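Local coordinates for cupin 2, conserved barrel (Desulfitobacterium hafniense, PDB 2OZJ), which is of unknown function but belongs to the cupin superfamily, whose members are built on a conserved antiparallel beta-barrel, at residues 41-46 / 102-107. Residues are numbered along the deposited sequence; the frame is centred on the assembly and turned at random. Where two conformers were deposited one is given.
Sequences SLFSFA and FKMLQI
Two neighbouring antiparallel strands of the cupin barrel, 41-46 and 102-107, run side by side in its larger sheet, flanked by strands 28-34 and 60-65. Ser41/Gln106, Phe43/Met104 and Phe45/Phe102 are the hydrogen-bonded pairs. The bonds are short and nearly straight at the first two, Met104 N lying 2.8 Å from Phe43 O. They slacken at the third, where Phe45 N to Phe102 O is 3.3 Å long and bent to 137°.

Packing is tightest where Phe45, Phe102 and Met104 meet on the face they share with Phe43. Both Phe45 and Phe102 hold CG in the crowded position between backbone N and carbonyl carbon, so their side chains rise together and form a T-shaped (edge-to-face) pair, planes at 70°. Phe102 CE1 stands 3.6 Å above the centre of the Phe45 ring. The selenomethionine Met104, extended beyond CG, slots its methyl CE between the two strand-41-46 rings, 3.7 Å from Phe43 CD2 and near the edge of Phe45. On the reverse face, the Leu42 and Leu105 side chains cross obliquely, CD2 of Leu42 3.8 Å from CD1 of Leu105, while the extended Lys103 carries its amine away to Ala17 O and Gln66 OE1.

Packing gives way to water at the Ser41 end. Gln106 OE1 comes to 3.3 Å from Phe43 CE2, the amide plane tilted 42° from the ring, and NE2 is directed to Thr108 OG1. Beside it a water sits 2.8 Å from Ser41 OG and gives a weak, long hydrogen bond to Gln106 O, the carbonyl that also accepts Ser41 N.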
loop_
_atom_site.group_PDB
_atom_site.type_symbol
_atom_site.label_atom_id
_atom_site.label_comp_id
_atom_site.label_asym_id
_atom_site.label_seq_id
_atom_site.Cartn_x
_atom_site.Cartn_y
_atom_site.Cartn_z
ATOM N N SER A 41 -2.699 -7.907 2.673
ATOM C CA SER A 41 -3.671 -8.692 1.931
ATOM C C SER A 41 -4.451 -7.834 0.954
ATOM O O SER A 41 -4.768 -6.672 1.226
ATOM C CB SER A 41 -4.721 -9.285 2.864
ATOM O OG SER A 41 -4.155 -9.834 4.056
ATOM N N LEU A 42 -4.871 -8.469 -0.133
ATOM C CA LEU A 42 -5.867 -7.905 -1.045
ATOM C C LEU A 42 -7.203 -8.620 -0.790
ATOM O O LEU A 42 -7.225 -9.842 -0.631
ATOM C CB LEU A 42 -5.497 -8.109 -2.518
ATOM C CG LEU A 42 -4.344 -7.348 -3.114
ATOM C CD1 LEU A 42 -4.278 -7.634 -4.631
ATOM C CD2 LEU A 42 -4.458 -5.827 -2.734
ATOM N N PHE A 43 -8.294 -7.872 -0.776
ATOM C CA PHE A 43 -9.613 -8.433 -0.592
ATOM C C PHE A 43 -10.556 -7.801 -1.585
ATOM O O PHE A 43 -10.396 -6.612 -1.947
ATOM C CB PHE A 43 -10.226 -8.123 0.767
ATOM C CG PHE A 43 -9.530 -8.714 1.897
ATOM C CD1 PHE A 43 -9.708 -10.066 2.232
ATOM C CD2 PHE A 43 -8.707 -7.953 2.697
ATOM C CE1 PHE A 43 -9.039 -10.644 3.346
ATOM C CE2 PHE A 43 -8.012 -8.557 3.783
ATOM C CZ PHE A 43 -8.192 -9.883 4.104
ATOM N N SER A 44 -11.575 -8.565 -1.966
ATOM C CA SER A 44 -12.711 -8.001 -2.669
ATOM C C SER A 44 -13.989 -8.675 -2.235
ATOM O O SER A 44 -13.994 -9.898 -1.985
ATOM C CB SER A 44 -12.520 -8.174 -4.141
ATOM O OG SER A 44 -12.593 -9.520 -4.507
ATOM N N PHE A 45 -15.055 -7.890 -2.107
ATOM C CA PHE A 45 -16.393 -8.402 -1.934
ATOM C C PHE A 45 -17.393 -7.310 -2.240
ATOM O O PHE A 45 -17.004 -6.172 -2.550
ATOM C CB PHE A 45 -16.608 -9.041 -0.552
ATOM C CG PHE A 45 -16.390 -8.127 0.615
ATOM C CD1 PHE A 45 -15.119 -7.923 1.109
ATOM C CD2 PHE A 45 -17.481 -7.529 1.263
ATOM C CE1 PHE A 45 -14.913 -7.096 2.202
ATOM C CE2 PHE A 45 -17.295 -6.712 2.367
ATOM C CZ PHE A 45 -16.009 -6.490 2.834
ATOM N N ALA A 46 -18.669 -7.640 -2.117
ATOM C CA ALA A 46 -19.731 -6.698 -2.432
ATOM C C ALA A 46 -20.622 -6.593 -1.218
ATOM O O ALA A 46 -20.864 -7.586 -0.517
ATOM C CB ALA A 46 -20.541 -7.179 -3.634
ATOM N N PHE A 102 -16.233 -3.900 -4.354
ATOM C CA PHE A 102 -15.000 -3.133 -4.167
ATOM C C PHE A 102 -13.797 -4.051 -3.949
ATOM O O PHE A 102 -13.932 -5.243 -3.680
ATOM C CB PHE A 102 -15.125 -2.068 -3.036
ATOM C CG PHE A 102 -14.981 -2.617 -1.664
ATOM C CD1 PHE A 102 -15.936 -3.475 -1.147
ATOM C CD2 PHE A 102 -13.868 -2.296 -0.893
ATOM C CE1 PHE A 102 -15.802 -4.007 0.113
ATOM C CE2 PHE A 102 -13.735 -2.827 0.360
ATOM C CZ PHE A 102 -14.685 -3.685 0.867
ATOM N N LYS A 103 -12.621 -3.449 -4.097
ATOM C CA LYS A 103 -11.376 -4.090 -3.877
ATOM C C LYS A 103 -10.558 -3.219 -2.939
ATOM O O LYS A 103 -10.565 -1.984 -3.057
ATOM C CB LYS A 103 -10.613 -4.226 -5.180
ATOM C CG LYS A 103 -11.281 -5.068 -6.243
ATOM C CD LYS A 103 -10.466 -5.019 -7.533
ATOM C CE LYS A 103 -11.181 -5.729 -8.688
ATOM N NZ LYS A 103 -10.394 -5.641 -9.956
HETATM N N MSE A 104 -9.872 -3.833 -1.986
HETATM C CA MSE A 104 -8.996 -3.081 -1.090
HETATM C C MSE A 104 -7.706 -3.802 -0.748
HETATM O O MSE A 104 -7.618 -5.027 -0.802
HETATM C CB MSE A 104 -9.731 -2.754 0.210
HETATM C CG MSE A 104 -9.985 -3.956 1.049
HETATM SE SE MSE A 104 -10.725 -3.546 2.770
HETATM C CE MSE A 104 -11.250 -5.352 3.156
ATOM N N LEU A 105 -6.714 -3.010 -0.347
ATOM C CA LEU A 105 -5.490 -3.484 0.289
ATOM C C LEU A 105 -5.603 -3.228 1.778
ATOM O O LEU A 105 -6.005 -2.151 2.188
ATOM C CB LEU A 105 -4.287 -2.715 -0.268
ATOM C CG LEU A 105 -2.915 -2.937 0.377
ATOM C CD1 LEU A 105 -2.365 -4.289 0.039
ATOM C CD2 LEU A 105 -1.982 -1.823 -0.069
ATOM N N GLN A 106 -5.221 -4.221 2.577
ATOM C CA GLN A 106 -5.173 -4.079 4.026
ATOM C C GLN A 106 -3.742 -4.346 4.479
ATOM O O GLN A 106 -3.110 -5.307 4.029
ATOM C CB GLN A 106 -6.103 -5.095 4.681
ATOM C CG GLN A 106 -6.003 -5.167 6.199
ATOM C CD GLN A 106 -7.097 -6.038 6.833
ATOM O OE1 GLN A 106 -8.092 -6.364 6.197
ATOM N NE2 GLN A 106 -6.896 -6.405 8.092
ATOM N N ILE A 107 -3.236 -3.488 5.351
ATOM C CA ILE A 107 -1.952 -3.714 6.012
ATOM C C ILE A 107 -2.196 -3.662 7.488
ATOM O O ILE A 107 -2.669 -2.663 7.978
ATOM C CB ILE A 107 -0.895 -2.655 5.610
ATOM C CG1 ILE A 107 -0.630 -2.718 4.114
ATOM C CG2 ILE A 107 0.434 -2.865 6.445
ATOM C CD1 ILE A 107 0.098 -1.466 3.607
HETATM O O HOH W 1 -4.020 -7.922 6.032
#